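Local coordinates for amino Transferase (Eubacterium rectale, PDB 3ELE), which probably catalyses pyridoxal-phosphate-dependent transfer of amino groups, as a class I and II aminotransferase, at residues F22-G25 against K26-A30. Residues are numbered along the deposited sequence; the frame is centred on the assembly and turned at random.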
loop_
_atom_site.group_PDB
_atom_site.type_symbol
_atom_site.label_atom_id
_atom_site.label_comp_id
_atom_site.label_asym_id
_atom_site.label_seq_id
_atom_site.Cartn_x
_atom_site.Cartn_y
_atom_site.Cartn_z
ATOM N N PHE A 22 12.484 10.374 19.969
ATOM C CA PHE A 22 11.085 10.486 20.437
ATOM C C PHE A 22 10.794 9.612 21.674
ATOM O O PHE A 22 10.199 10.098 22.648
ATOM C CB PHE A 22 10.072 10.181 19.324
ATOM C CG PHE A 22 8.648 10.165 19.809
ATOM C CD1 PHE A 22 7.991 11.363 20.093
ATOM C CD2 PHE A 22 7.980 8.951 20.049
ATOM C CE1 PHE A 22 6.662 11.368 20.582
ATOM C CE2 PHE A 22 6.654 8.937 20.536
ATOM C CZ PHE A 22 5.995 10.154 20.806
ATOM N N GLU A 23 11.195 8.338 21.617
ATOM C CA GLU A 23 11.031 7.395 22.745
ATOM C C GLU A 23 11.893 7.791 23.944
ATOM O O GLU A 23 11.461 7.629 25.090
ATOM C CB GLU A 23 11.346 5.952 22.324
ATOM C CG GLU A 23 10.417 5.389 21.233
ATOM C CD GLU A 23 8.960 5.260 21.670
ATOM O OE1 GLU A 23 8.707 4.772 22.807
ATOM O OE2 GLU A 23 8.068 5.638 20.867
ATOM N N TYR A 24 13.109 8.294 23.687
ATOM C CA TYR A 24 13.963 8.859 24.753
ATOM C C TYR A 24 13.236 9.976 25.533
ATOM O O TYR A 24 13.336 10.035 26.765
ATOM C CB TYR A 24 15.299 9.366 24.181
ATOM C CG TYR A 24 16.174 10.112 25.163
ATOM C CD1 TYR A 24 16.966 9.422 26.076
ATOM C CD2 TYR A 24 16.221 11.518 25.169
ATOM C CE1 TYR A 24 17.782 10.100 26.990
ATOM C CE2 TYR A 24 17.031 12.214 26.081
ATOM C CZ TYR A 24 17.811 11.499 26.990
ATOM O OH TYR A 24 18.621 12.144 27.886
ATOM N N GLY A 25 12.507 10.843 24.822
ATOM C CA GLY A 25 11.722 11.920 25.458
ATOM C C GLY A 25 10.615 11.428 26.392
ATOM O O GLY A 25 10.356 12.050 27.428
ATOM N N LYS A 26 9.958 10.326 26.017
ATOM C CA LYS A 26 8.930 9.695 26.861
ATOM C C LYS A 26 9.542 9.145 28.146
ATOM O O LYS A 26 8.937 9.280 29.214
ATOM C CB LYS A 26 8.168 8.593 26.122
ATOM C CG LYS A 26 7.352 9.100 24.940
ATOM C CD LYS A 26 6.257 8.112 24.518
ATOM C CE LYS A 26 6.830 6.795 24.023
ATOM N NZ LYS A 26 5.814 5.807 23.517
ATOM N N LYS A 27 10.735 8.546 28.030
ATOM C CA LYS A 27 11.504 8.039 29.186
ATOM C C LYS A 27 11.933 9.196 30.084
ATOM O O LYS A 27 11.885 9.084 31.305
ATOM C CB LYS A 27 12.719 7.195 28.740
ATOM C CG LYS A 27 12.323 5.876 28.070
ATOM C CD LYS A 27 13.512 4.989 27.616
ATOM C CE LYS A 27 14.267 5.593 26.439
ATOM N NZ LYS A 27 15.249 4.674 25.781
ATOM N N ARG A 28 12.340 10.308 29.467
ATOM C CA ARG A 28 12.691 11.538 30.189
ATOM C C ARG A 28 11.471 12.202 30.859
ATOM O O ARG A 28 11.601 12.765 31.949
ATOM C CB ARG A 28 13.419 12.538 29.270
ATOM C CG ARG A 28 14.878 12.183 28.914
ATOM C CD ARG A 28 15.818 12.014 30.114
ATOM N NE ARG A 28 15.948 13.229 30.910
ATOM C CZ ARG A 28 16.514 13.319 32.109
ATOM N NH1 ARG A 28 16.985 12.257 32.761
ATOM N NH2 ARG A 28 16.574 14.506 32.688
ATOM N N ALA A 29 10.306 12.134 30.204
ATOM C CA ALA A 29 9.047 12.643 30.751
ATOM C C ALA A 29 8.724 11.949 32.076
ATOM O O ALA A 29 8.274 12.603 33.015
ATOM C CB ALA A 29 7.891 12.456 29.757
ATOM N N ALA A 30 8.958 10.636 32.139
ATOM C CA ALA A 30 8.770 9.855 33.371
ATOM C C ALA A 30 9.652 10.325 34.530
ATOM O O ALA A 30 9.236 10.260 35.687
ATOM C CB ALA A 30 9.017 8.345 33.098
#
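Tyr-24 and Arg-28 run side by side, one turn apart on the alpha-helix 17-32, an i/i+4 pair on the surface of this aminotransferase. The tyrosine CG is anti to the backbone N (chi1 173°), which carries the ring along the helix toward Arg-28, whose CG lies over one ring face, toward the rim, in a CH-pi contact 3.8 Å from the ring centroid. Arginine suits this place because its CG rests on the aromatic face and its CD runs on beside CZ and OH, while its charged end reaches further: NE forms a salt bridge with Asp-356. The guanidinium plane lies 19° from the ring plane. The ring also makes a cation-pi contact with Lys-353, so this pair joins the helix to the region of helix 345-353. With an alanine here instead of Tyr-24, CG of Arg-28 is likely to lose the ring beneath it, and Lys-353 its aromatic partner. The buried Gly-25 offers no side chain; its O accepts the Ala-29 N-H at 2.8 Å, and Tyr-24 O takes that of Arg-28 at 2.9 Å. On another side of the helix, Glu-23 and Lys-26 point the same way as an i/i+3 ion pair, opposite charges suiting two exposed positions about a turn apart. Lys-26 CD passes 4.1 Å from CE2 of Phe-22; beyond it the bend at chi3 (-63°) turns NZ to 3.2 Å from OE1 of Glu-23, with OE2 a weaker partner at 3.5 Å from the same NZ.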